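Local atomic coordinates of erythrocyte membrane protein 1 (Plasmodium falciparum, PDB entry 6S8T), a protein that binds the host receptor ICAM-1 through this DBLbeta domain, one part of a much longer surface protein that probably mediates adhesion of malaria-infected erythrocytes. Residues L142-Q146 and Q259-A263; G77-K83 and M118-E124; G419-Q423 and Q433-C437; Q175-R180 and K272-C278; C337-E341 and N464-C468. The contacts are given in a common frame with arbitrary orientation. Where two conformers were deposited one is given. Residues are numbered along the deposited sequence.

Contact 1 of 5, residues L142-Q146 and Q259-A263; sequences LGDVQ and QVWRA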
# COMPACT_ATOMS: atom_id res chain seq x y z
N LEU A 142 20.77 6.24 4.05
CA LEU A 142 20.11 6.69 2.83
C LEU A 142 20.53 5.84 1.64
O LEU A 142 19.71 5.56 0.75
CB LEU A 142 20.42 8.16 2.57
CG LEU A 142 19.87 8.74 1.26
CD1 LEU A 142 18.36 8.65 1.24
CD2 LEU A 142 20.34 10.18 1.06
N GLY A 143 21.79 5.40 1.60
CA GLY A 143 22.24 4.57 0.49
C GLY A 143 21.47 3.27 0.39
O GLY A 143 21.06 2.87 -0.71
N ASP A 144 21.26 2.59 1.52
CA ASP A 144 20.54 1.33 1.49
C ASP A 144 19.05 1.53 1.25
O ASP A 144 18.39 0.67 0.66
CB ASP A 144 20.78 0.55 2.78
CG ASP A 144 21.90 -0.48 2.64
OD1 ASP A 144 21.87 -1.27 1.67
OD2 ASP A 144 22.81 -0.49 3.50
N VAL A 145 18.49 2.66 1.70
CA VAL A 145 17.09 2.95 1.42
C VAL A 145 16.89 3.26 -0.06
O VAL A 145 15.90 2.84 -0.67
CB VAL A 145 16.59 4.10 2.32
CG1 VAL A 145 15.19 4.53 1.91
CG2 VAL A 145 16.61 3.68 3.77
N GLN A 146 17.83 4.00 -0.66
CA GLN A 146 17.73 4.29 -2.09
C GLN A 146 17.98 3.05 -2.94
O GLN A 146 17.37 2.91 -4.01
CB GLN A 146 18.71 5.40 -2.47
CG GLN A 146 18.31 6.78 -1.97
CD GLN A 146 19.29 7.86 -2.40
OE1 GLN A 146 20.47 7.82 -2.05
NE2 GLN A 146 18.81 8.82 -3.17
N GLN A 259 14.73 12.41 -2.17
CA GLN A 259 15.83 11.64 -2.75
C GLN A 259 15.48 10.17 -2.87
O GLN A 259 16.01 9.47 -3.74
CB GLN A 259 17.10 11.82 -1.92
CG GLN A 259 17.70 13.21 -1.99
CD GLN A 259 18.93 13.36 -1.12
OE1 GLN A 259 18.84 13.65 0.07
NE2 GLN A 259 20.11 13.17 -1.72
N VAL A 260 14.60 9.68 -1.99
CA VAL A 260 14.15 8.30 -2.10
C VAL A 260 13.28 8.13 -3.35
O VAL A 260 13.46 7.19 -4.13
CB VAL A 260 13.40 7.88 -0.82
CG1 VAL A 260 12.75 6.52 -1.00
CG2 VAL A 260 14.37 7.87 0.36
N TRP A 261 12.35 9.07 -3.57
CA TRP A 261 11.50 9.01 -4.76
C TRP A 261 12.31 9.21 -6.04
O TRP A 261 11.94 8.68 -7.09
CB TRP A 261 10.39 10.06 -4.67
CG TRP A 261 9.51 10.10 -5.89
CD1 TRP A 261 9.43 11.11 -6.80
CD2 TRP A 261 8.59 9.09 -6.32
NE1 TRP A 261 8.50 10.79 -7.77
CE2 TRP A 261 7.98 9.55 -7.50
CE3 TRP A 261 8.22 7.84 -5.81
CZ2 TRP A 261 7.02 8.81 -8.19
CZ3 TRP A 261 7.27 7.10 -6.50
CH2 TRP A 261 6.68 7.59 -7.68
N ARG A 262 13.41 9.97 -5.97
CA ARG A 262 14.27 10.13 -7.14
C ARG A 262 14.88 8.80 -7.56
O ARG A 262 15.07 8.54 -8.75
CB ARG A 262 15.36 11.16 -6.86
CG ARG A 262 14.98 12.59 -7.21
CD ARG A 262 16.10 13.56 -6.86
NE ARG A 262 17.41 13.07 -7.29
CZ ARG A 262 17.94 13.30 -8.49
NH1 ARG A 262 17.27 14.01 -9.39
NH2 ARG A 262 19.14 12.82 -8.78
N ALA A 263 15.21 7.95 -6.58
CA ALA A 263 15.76 6.64 -6.90
C ALA A 263 14.74 5.77 -7.64
O ALA A 263 15.12 4.95 -8.48
CB ALA A 263 16.23 5.94 -5.63
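Two helices of the Duffy-binding domain pack here with their N-to-C directions 37° apart, a signed crossing of -37°, and their local axes 9.7 Å apart at closest approach. The backbones come nearest at Gln146 and Val260, whose CA atoms lie 5.4 Å apart. Gln146 is the residue to look at. Its m, t start carries the carboxamide across the gap to the other helix, where NE2 donates a hydrogen bond to Gln259 O at 2.9 Å. That carbonyl also takes a weak helical bond from Ala263 N. One turn further on, the methyl of Ala263 is small enough to sit close to the other backbone, with CB 3.6 Å from Gln146 O. Most of the remaining contact is apolar. Val145 and Val260, both t, bring CG1 of the first to 3.8 Å from CG2 of the second; Leu142, in the t, p rotamer, adds CD1 at 4.2 Å from the same Val260 CG2. The CA-to-CB bond of Trp261 points away from the other helix, and its ring meets Phe186 edge-to-face. Helix 137-163 thus lies buried against helix 246-268, while Val145 also touches Leu189 of helix 172-194, so three helices meet here.

Contact 2 of 5, residues G77-K83 and M118-E124; sequences GGACTGK and MCTSNLE
This is a disulfide-stapled loop contact, in which the irregular segment 77-83, from the loop between helix 16-32 and strand 97-98, lies against the turn leading into helix 121-124. Cys80 and Cys119, both m, join SG to SG at 2.0 Å with chi3 of 96°; their CA atoms are 4.3 Å apart, and those of Ala79 and Ser121 4.7 Å. A type I turn (Gly78 to Thr81, with Thr81 OG1 bonding Gly78 O at 3.0 Å) runs into a type II turn (Cys80 to Lys83). Cys119 centres an inverse gamma turn. Thr120 occupies the N-cap position, but its side chain makes no capping bond; its OG1 donates to Glu124 OE1 at 2.8 Å instead. Ser121 N donates to Ala79 O at 3.1 Å. Lys83 (m, m, t, t) forms a salt bridge, NZ to Glu124 OE1 at 2.9 Å; a water links Lys83 NZ (3.2 Å) to Met118 O (2.6 Å). Ala79 and Cys80 rest on helix 137-163, Met118 on helix 172-194 and Glu124 on helix 202-221.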
# COMPACT_ATOMS: atom_id res chain seq x y z
N GLY A 77 23.35 -10.66 -1.44
CA GLY A 77 23.00 -9.47 -0.69
C GLY A 77 22.17 -8.47 -1.47
O GLY A 77 22.19 -7.27 -1.16
N GLY A 78 21.44 -8.93 -2.49
CA GLY A 78 20.58 -8.05 -3.24
C GLY A 78 19.31 -7.70 -2.49
O GLY A 78 18.89 -8.39 -1.56
N ALA A 79 18.69 -6.59 -2.90
CA ALA A 79 17.47 -6.16 -2.24
C ALA A 79 16.30 -7.09 -2.54
O ALA A 79 15.43 -7.30 -1.69
CB ALA A 79 17.12 -4.72 -2.64
N CYS A 80 16.26 -7.66 -3.75
CA CYS A 80 15.21 -8.60 -4.13
C CYS A 80 15.60 -10.05 -3.87
O CYS A 80 14.97 -10.96 -4.42
CB CYS A 80 14.83 -8.42 -5.60
SG CYS A 80 14.00 -6.87 -6.03
N THR A 81 16.63 -10.29 -3.06
CA THR A 81 17.11 -11.65 -2.84
C THR A 81 16.05 -12.50 -2.15
O THR A 81 15.60 -12.17 -1.04
CB THR A 81 18.40 -11.63 -2.01
OG1 THR A 81 19.45 -11.03 -2.77
CG2 THR A 81 18.81 -13.05 -1.63
N GLY A 82 15.64 -13.57 -2.81
CA GLY A 82 14.69 -14.51 -2.24
C GLY A 82 13.29 -13.98 -2.03
O GLY A 82 12.64 -14.33 -1.04
N LYS A 83 12.79 -13.15 -2.94
CA LYS A 83 11.45 -12.58 -2.85
C LYS A 83 10.57 -13.12 -3.97
O LYS A 83 11.01 -13.20 -5.13
CB LYS A 83 11.49 -11.05 -2.90
CG LYS A 83 12.30 -10.39 -1.79
CD LYS A 83 11.67 -10.60 -0.42
CE LYS A 83 12.51 -9.97 0.67
NZ LYS A 83 11.95 -10.21 2.03
N MET A 118 7.89 -7.42 -1.10
CA MET A 118 8.67 -6.21 -1.32
C MET A 118 10.17 -6.50 -1.18
O MET A 118 10.59 -7.33 -0.37
CB MET A 118 8.23 -5.14 -0.32
CG MET A 118 8.59 -3.71 -0.68
SD MET A 118 7.65 -2.54 0.33
CE MET A 118 8.59 -1.04 0.05
N CYS A 119 10.98 -5.80 -1.98
CA CYS A 119 12.43 -6.04 -2.03
C CYS A 119 13.14 -5.22 -0.95
O CYS A 119 13.71 -4.16 -1.21
CB CYS A 119 12.98 -5.72 -3.41
SG CYS A 119 12.39 -6.75 -4.77
N THR A 120 13.12 -5.74 0.27
CA THR A 120 13.77 -5.09 1.41
C THR A 120 14.79 -6.00 2.09
O THR A 120 15.10 -5.83 3.27
CB THR A 120 12.72 -4.62 2.43
OG1 THR A 120 11.94 -5.75 2.85
CG2 THR A 120 11.81 -3.58 1.81
N SER A 121 15.33 -6.96 1.34
CA SER A 121 16.22 -7.96 1.93
C SER A 121 17.53 -7.35 2.41
O SER A 121 18.09 -7.81 3.41
CB SER A 121 16.48 -9.08 0.92
OG SER A 121 17.28 -10.10 1.49
N ASN A 122 18.04 -6.33 1.71
CA ASN A 122 19.25 -5.66 2.18
C ASN A 122 19.00 -4.98 3.52
O ASN A 122 19.88 -4.99 4.40
CB ASN A 122 19.73 -4.64 1.14
CG ASN A 122 18.72 -3.53 0.89
OD1 ASN A 122 17.52 -3.79 0.77
ND2 ASN A 122 19.19 -2.29 0.81
N LEU A 123 17.82 -4.41 3.71
CA LEU A 123 17.51 -3.75 4.98
C LEU A 123 17.30 -4.77 6.10
O LEU A 123 17.58 -4.48 7.27
CB LEU A 123 16.28 -2.87 4.83
CG LEU A 123 16.40 -1.69 3.86
CD1 LEU A 123 15.04 -1.01 3.68
CD2 LEU A 123 17.43 -0.69 4.36
N GLU A 124 16.80 -5.97 5.76
CA GLU A 124 16.56 -6.99 6.76
C GLU A 124 17.85 -7.59 7.30
O GLU A 124 17.86 -8.11 8.43
CB GLU A 124 15.68 -8.10 6.18
CG GLU A 124 14.26 -7.65 5.82
CD GLU A 124 13.56 -8.62 4.88
OE1 GLU A 124 13.05 -8.17 3.83
OE2 GLU A 124 13.53 -9.84 5.18
O HOH W 1 9.32 -8.52 1.54

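Contact 3 of 5, residues G419-Q423 and Q433-C437; sequences GYIHQ and QTQFC
Ile421 lays its CG2 methyl over one face of the Phe436 ring, 4.2 Å from the centroid and only 10° off the ring normal, a well-centred CH-pi contact. Ile421 is m, m and sits in a helical segment, 419-423; Phe436 has chi1 of -86° and chi2 of 72° and belongs to an irregular segment, 433-437, where Gln435 is extended (phi/psi -90/119) and Phe436 turns (-83/-7). Their CA atoms, 7.8 Å apart, are the nearest pair, so side chains do the bridging. His422, with chi1 of -73° and chi2 of -69°, swings its imidazole to the loop backbone, where NE2 accepts a hydrogen bond from Phe436 N at 3.1 Å, with a nearly straight N-H...NE2 angle of 177°; NE2 must therefore be unprotonated. The two rings form an offset edge-to-face pair, the Phe436 edge toward the His422 face, with centroids 6.0 Å apart and planes at 78°. Within the loop, Gln435 NE2 bonds Cys437 O at 2.9 Å. Cys437 is disulfide-bonded to Cys2, and Phe436 meets Trp358 edge-to-face. The arrangement is a short helix, 417-424, pinned by a histidine to the loop that follows it, with an aromatic cluster against the long helix 335-372 of this DBL domain.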
# COMPACT_ATOMS: atom_id res chain seq x y z
N GLY A 419 -18.11 4.17 0.54
CA GLY A 419 -18.09 5.54 0.07
C GLY A 419 -16.68 6.04 -0.20
O GLY A 419 -16.44 6.74 -1.19
N TYR A 420 -15.73 5.67 0.66
CA TYR A 420 -14.33 6.04 0.43
C TYR A 420 -13.82 5.46 -0.89
O TYR A 420 -13.11 6.14 -1.64
CB TYR A 420 -13.46 5.57 1.60
CG TYR A 420 -12.06 6.16 1.59
CD1 TYR A 420 -11.06 5.63 0.77
CD2 TYR A 420 -11.74 7.23 2.41
CE1 TYR A 420 -9.78 6.18 0.77
CE2 TYR A 420 -10.47 7.78 2.41
CZ TYR A 420 -9.50 7.26 1.60
OH TYR A 420 -8.24 7.81 1.61
N ILE A 421 -14.16 4.20 -1.19
CA ILE A 421 -13.70 3.57 -2.42
C ILE A 421 -14.25 4.31 -3.64
O ILE A 421 -13.53 4.59 -4.60
CB ILE A 421 -14.08 2.08 -2.44
CG1 ILE A 421 -13.27 1.29 -1.41
CG2 ILE A 421 -13.90 1.49 -3.84
CD1 ILE A 421 -11.78 1.34 -1.63
N HIS A 422 -15.54 4.64 -3.61
CA HIS A 422 -16.13 5.34 -4.75
C HIS A 422 -15.64 6.77 -4.88
O HIS A 422 -15.81 7.37 -5.95
CB HIS A 422 -17.66 5.29 -4.67
CG HIS A 422 -18.24 3.94 -4.98
ND1 HIS A 422 -18.21 3.40 -6.25
CD2 HIS A 422 -18.85 3.03 -4.19
CE1 HIS A 422 -18.78 2.21 -6.22
NE2 HIS A 422 -19.18 1.96 -4.99
N GLN A 423 -15.04 7.33 -3.83
CA GLN A 423 -14.49 8.68 -3.90
C GLN A 423 -13.02 8.70 -4.33
O GLN A 423 -12.62 9.58 -5.09
CB GLN A 423 -14.62 9.38 -2.54
CG GLN A 423 -16.03 9.84 -2.20
CD GLN A 423 -16.49 11.01 -3.05
OE1 GLN A 423 -17.52 10.94 -3.72
NE2 GLN A 423 -15.72 12.10 -3.02
N GLN A 433 -20.79 -5.50 -11.93
CA GLN A 433 -20.90 -5.50 -10.48
C GLN A 433 -19.89 -4.49 -9.95
O GLN A 433 -18.75 -4.83 -9.63
CB GLN A 433 -20.66 -6.90 -9.91
CG GLN A 433 -21.35 -8.01 -10.69
CD GLN A 433 -22.86 -7.87 -10.71
OE1 GLN A 433 -23.51 -8.15 -11.72
NE2 GLN A 433 -23.43 -7.43 -9.59
N THR A 434 -20.32 -3.23 -9.85
CA THR A 434 -19.43 -2.12 -9.56
C THR A 434 -19.72 -1.38 -8.26
O THR A 434 -18.86 -0.63 -7.79
CB THR A 434 -19.46 -1.10 -10.71
OG1 THR A 434 -20.77 -0.54 -10.82
CG2 THR A 434 -19.09 -1.78 -12.03
N GLN A 435 -20.90 -1.57 -7.67
CA GLN A 435 -21.30 -0.83 -6.47
C GLN A 435 -20.87 -1.60 -5.23
O GLN A 435 -21.32 -2.73 -5.00
CB GLN A 435 -22.81 -0.59 -6.47
CG GLN A 435 -23.31 0.22 -5.29
CD GLN A 435 -24.79 0.53 -5.40
OE1 GLN A 435 -25.29 0.89 -6.46
NE2 GLN A 435 -25.50 0.38 -4.29
N PHE A 436 -20.00 -0.99 -4.42
CA PHE A 436 -19.46 -1.64 -3.23
C PHE A 436 -20.39 -1.58 -2.02
O PHE A 436 -20.09 -2.21 -1.00
CB PHE A 436 -18.10 -1.04 -2.88
CG PHE A 436 -16.95 -1.67 -3.62
CD1 PHE A 436 -16.76 -1.43 -4.97
CD2 PHE A 436 -16.05 -2.49 -2.96
CE1 PHE A 436 -15.71 -2.01 -5.66
CE2 PHE A 436 -14.99 -3.08 -3.64
CZ PHE A 436 -14.82 -2.83 -4.99
N CYS A 437 -21.50 -0.84 -2.10
CA CYS A 437 -22.51 -0.84 -1.06
C CYS A 437 -23.75 -1.59 -1.54
O CYS A 437 -24.05 -1.62 -2.73
CB CYS A 437 -22.89 0.58 -0.64
SG CYS A 437 -23.51 1.62 -1.98

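Contact 4 of 5, residues Q175-R180 and K272-C278; sequences QESICR and KKSNGDC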
# COMPACT_ATOMS: atom_id res chain seq x y z
N GLN A 175 -0.52 1.00 -17.60
CA GLN A 175 0.56 1.89 -17.21
C GLN A 175 0.21 2.64 -15.92
O GLN A 175 1.05 2.76 -15.02
CB GLN A 175 0.88 2.87 -18.34
CG GLN A 175 1.40 2.21 -19.60
CD GLN A 175 1.93 3.20 -20.63
OE1 GLN A 175 2.89 3.93 -20.37
NE2 GLN A 175 1.30 3.24 -21.79
N GLU A 176 -1.03 3.14 -15.82
CA GLU A 176 -1.42 3.83 -14.60
C GLU A 176 -1.43 2.89 -13.40
O GLU A 176 -1.04 3.29 -12.29
CB GLU A 176 -2.79 4.48 -14.79
CG GLU A 176 -2.72 5.97 -15.07
CD GLU A 176 -4.08 6.59 -15.28
OE1 GLU A 176 -4.92 5.98 -15.97
OE2 GLU A 176 -4.32 7.70 -14.74
N SER A 177 -1.85 1.64 -13.60
CA SER A 177 -1.84 0.68 -12.51
C SER A 177 -0.42 0.40 -12.02
O SER A 177 -0.19 0.23 -10.82
CB SER A 177 -2.53 -0.62 -12.96
OG SER A 177 -2.64 -1.54 -11.89
N ILE A 178 0.55 0.35 -12.95
CA ILE A 178 1.94 0.16 -12.56
C ILE A 178 2.47 1.39 -11.83
O ILE A 178 3.21 1.27 -10.84
CB ILE A 178 2.81 -0.17 -13.80
CG1 ILE A 178 2.36 -1.48 -14.45
CG2 ILE A 178 4.27 -0.26 -13.42
CD1 ILE A 178 3.13 -1.82 -15.72
N CYS A 179 2.11 2.58 -12.30
CA CYS A 179 2.53 3.81 -11.63
C CYS A 179 1.99 3.86 -10.20
O CYS A 179 2.71 4.28 -9.28
CB CYS A 179 2.09 5.03 -12.44
SG CYS A 179 2.96 5.24 -14.05
N ARG A 180 0.74 3.44 -9.99
CA ARG A 180 0.18 3.43 -8.64
C ARG A 180 0.90 2.45 -7.73
O ARG A 180 1.11 2.73 -6.55
CB ARG A 180 -1.32 3.11 -8.68
CG ARG A 180 -2.22 4.28 -9.12
CD ARG A 180 -3.70 3.99 -8.86
NE ARG A 180 -4.16 2.78 -9.54
CZ ARG A 180 -4.69 2.76 -10.76
NH1 ARG A 180 -5.08 1.61 -11.30
NH2 ARG A 180 -4.82 3.88 -11.45
N LYS A 272 5.98 5.28 -21.11
CA LYS A 272 5.68 6.37 -22.02
C LYS A 272 4.60 7.31 -21.49
O LYS A 272 4.63 8.51 -21.78
CB LYS A 272 5.27 5.82 -23.38
CG LYS A 272 6.42 5.20 -24.17
CD LYS A 272 6.04 4.97 -25.62
CE LYS A 272 7.23 4.45 -26.42
NZ LYS A 272 6.92 4.33 -27.87
N LYS A 273 3.63 6.79 -20.73
CA LYS A 273 2.57 7.64 -20.21
C LYS A 273 3.13 8.61 -19.18
O LYS A 273 3.91 8.24 -18.30
CB LYS A 273 1.45 6.80 -19.60
CG LYS A 273 0.23 7.60 -19.20
CD LYS A 273 -0.87 6.71 -18.65
CE LYS A 273 -2.09 7.52 -18.25
NZ LYS A 273 -2.67 8.26 -19.41
N SER A 274 2.72 9.88 -19.28
CA SER A 274 3.25 10.93 -18.43
C SER A 274 2.19 11.75 -17.71
O SER A 274 2.55 12.68 -16.98
CB SER A 274 4.15 11.87 -19.25
OG SER A 274 3.46 12.37 -20.38
N ASN A 275 0.91 11.45 -17.89
CA ASN A 275 -0.17 12.15 -17.21
C ASN A 275 -0.93 11.17 -16.31
O ASN A 275 -0.51 10.03 -16.11
CB ASN A 275 -1.09 12.84 -18.22
CG ASN A 275 -1.64 11.89 -19.28
OD1 ASN A 275 -1.52 10.67 -19.16
ND2 ASN A 275 -2.24 12.46 -20.32
N GLY A 276 -2.05 11.64 -15.77
CA GLY A 276 -2.81 10.81 -14.85
C GLY A 276 -2.01 10.48 -13.61
O GLY A 276 -1.28 11.32 -13.08
N ASP A 277 -2.13 9.23 -13.16
CA ASP A 277 -1.39 8.78 -11.98
C ASP A 277 0.11 8.66 -12.23
O ASP A 277 0.86 8.45 -11.28
CB ASP A 277 -1.95 7.44 -11.49
CG ASP A 277 -3.33 7.57 -10.88
OD1 ASP A 277 -3.66 8.68 -10.40
OD2 ASP A 277 -4.08 6.58 -10.87
N CYS A 278 0.56 8.78 -13.48
CA CYS A 278 1.98 8.74 -13.81
C CYS A 278 2.61 10.12 -13.88
O CYS A 278 3.72 10.25 -14.41
CB CYS A 278 2.21 8.01 -15.14
SG CYS A 278 1.65 6.28 -15.22
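Arg180 NH2 and Asp277 OD2 form a salt bridge at 2.9 Å, with OD2 at the guanidinium edge, near its plane; Arg180 NH1 has a second partner in Glu303. Two helix side chains then take backbone amides of the loop: Glu176 OE2 accepts from Asp277 N at 3.1 Å, and Gln175 OE1 from Lys273 N at 3.0 Å. Glu176 OE2 also lies 4.0 Å from Asp277 OD2, two like charges brought close, with the arginine balancing the aspartate. Amid these bonds sits the disulfide, Cys179 SG to Cys278 SG at 2.0 Å with chi3 of 99° and both cysteines m. It clamps the loop after helix 246-268 onto helix 172-194, one of the cystine cross-links that stabilise the helical DBL fold. The loop itself is held in shape by Lys273 NZ, which bonds Asn275 OD1 at 2.7 Å, and by Cys278 N to Asn275 O at 3.1 Å. Gly276 has positive phi and lies so close to the helix that a CB would clash with Glu176 OE2, already 3.5 Å from Gly276 CA. Outside the polar network, Glu176 CG packs on Lys273 CE at 3.6 Å, and Cys179 CB lies 3.8 Å from Asp277 O.

Contact 5 of 5, residues C337-E341 and N464-C468; sequences CTSCE and NACKC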
# COMPACT_ATOMS: atom_id res chain seq x y z
N CYS A 337 -24.70 -26.72 -21.05
CA CYS A 337 -25.34 -26.37 -19.79
C CYS A 337 -24.49 -26.80 -18.60
O CYS A 337 -24.39 -26.09 -17.60
CB CYS A 337 -26.73 -26.99 -19.71
SG CYS A 337 -27.50 -26.95 -18.07
N THR A 338 -23.85 -27.97 -18.71
CA THR A 338 -23.01 -28.46 -17.62
C THR A 338 -21.81 -27.55 -17.40
O THR A 338 -21.48 -27.20 -16.26
CB THR A 338 -22.55 -29.89 -17.91
OG1 THR A 338 -23.70 -30.74 -18.04
CG2 THR A 338 -21.67 -30.41 -16.79
N SER A 339 -21.14 -27.14 -18.48
CA SER A 339 -20.00 -26.24 -18.34
C SER A 339 -20.43 -24.86 -17.85
O SER A 339 -19.64 -24.15 -17.22
CB SER A 339 -19.25 -26.12 -19.67
OG SER A 339 -20.06 -25.53 -20.67
N CYS A 340 -21.67 -24.46 -18.14
CA CYS A 340 -22.16 -23.17 -17.64
C CYS A 340 -22.46 -23.24 -16.15
O CYS A 340 -22.11 -22.32 -15.40
CB CYS A 340 -23.39 -22.73 -18.43
SG CYS A 340 -24.25 -21.29 -17.74
N GLU A 341 -23.10 -24.32 -15.70
CA GLU A 341 -23.40 -24.45 -14.28
C GLU A 341 -22.12 -24.59 -13.45
O GLU A 341 -22.03 -24.05 -12.34
CB GLU A 341 -24.33 -25.64 -14.04
CG GLU A 341 -25.76 -25.40 -14.48
CD GLU A 341 -26.66 -26.60 -14.26
OE1 GLU A 341 -26.16 -27.74 -14.32
OE2 GLU A 341 -27.87 -26.40 -14.01
N ASN A 464 -30.71 -16.57 -14.78
CA ASN A 464 -31.40 -17.61 -15.54
C ASN A 464 -30.44 -18.49 -16.33
O ASN A 464 -30.80 -19.63 -16.67
CB ASN A 464 -32.42 -16.98 -16.50
CG ASN A 464 -33.57 -16.32 -15.78
OD1 ASN A 464 -33.98 -16.77 -14.71
ND2 ASN A 464 -34.10 -15.25 -16.36
N ALA A 465 -29.23 -18.01 -16.62
CA ALA A 465 -28.29 -18.81 -17.40
C ALA A 465 -27.76 -19.98 -16.58
O ALA A 465 -27.56 -21.08 -17.12
CB ALA A 465 -27.13 -17.93 -17.88
N CYS A 466 -27.53 -19.78 -15.28
CA CYS A 466 -27.03 -20.85 -14.42
C CYS A 466 -28.07 -21.92 -14.15
O CYS A 466 -27.73 -22.96 -13.57
CB CYS A 466 -26.54 -20.27 -13.09
SG CYS A 466 -25.30 -18.95 -13.23
N LYS A 467 -29.33 -21.71 -14.55
CA LYS A 467 -30.38 -22.70 -14.37
C LYS A 467 -30.73 -23.45 -15.65
O LYS A 467 -31.45 -24.45 -15.58
CB LYS A 467 -31.65 -22.03 -13.82
CG LYS A 467 -31.46 -21.36 -12.47
CD LYS A 467 -32.75 -20.73 -11.98
CE LYS A 467 -32.57 -20.08 -10.62
NZ LYS A 467 -33.84 -19.46 -10.13
N CYS A 468 -30.24 -22.99 -16.80
CA CYS A 468 -30.50 -23.62 -18.09
C CYS A 468 -32.00 -23.76 -18.36
O CYS A 468 -32.40 -24.43 -19.32
CB CYS A 468 -29.83 -25.00 -18.17
SG CYS A 468 -28.06 -25.01 -17.80
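Covalent bonding dominates. Cys337, on helix 335-372 with chi1 t, joins Cys468, chi1 m, through SG atoms 2.0 Å apart with chi3 of 100°. Two further cysteines are bonded outside the pair of segments: Cys340 to Cys320, and Cys466 to Cys344, so that the second segment is tied to the same helix twice. No hydrogen bond crosses between the segments. Among the van der Waals contacts, Cys340 SG sits 3.4 Å from Ala465 O and 4.4 Å from Ala465 CB, and Glu341 lays CG 3.3 Å from Cys466 O. The Glu341 carboxylate passes Cys468, OE2 to SG at 4.0 Å. As for the backbone, residues 464-466 have helical angles without regular helical bonding, and the CA atoms pair as Glu341 with Cys466 at 5.1 Å and Cys337 with Cys468 at 6.1 Å. Such clustered disulfides, joining the C-terminal end of the model to the start of helix 335-372, are characteristic of the cysteine-rich DBL fold.

In the fold
From the N terminus, contact 2 closes first, a short loop ending at helix 121-124. Contact 1 follows in series and touches it, through Asp144 of one and Asn122 and Leu123 of the other. Contact 4 crosses contact 1: segment 175-180 falls between the two halves of contact 1, and 272-278 follows them, so helices 137-163, 172-194 and 246-268 and the loop after the last are tied together. Contact 5 closes a long loop from the start of helix 335-372 to the C-terminal end of the model, and contact 3 lies within that span, their centres about 29 Å apart. Contacts 1 and 5, centres about 54 Å apart, lie on opposite sides of the chain's centre.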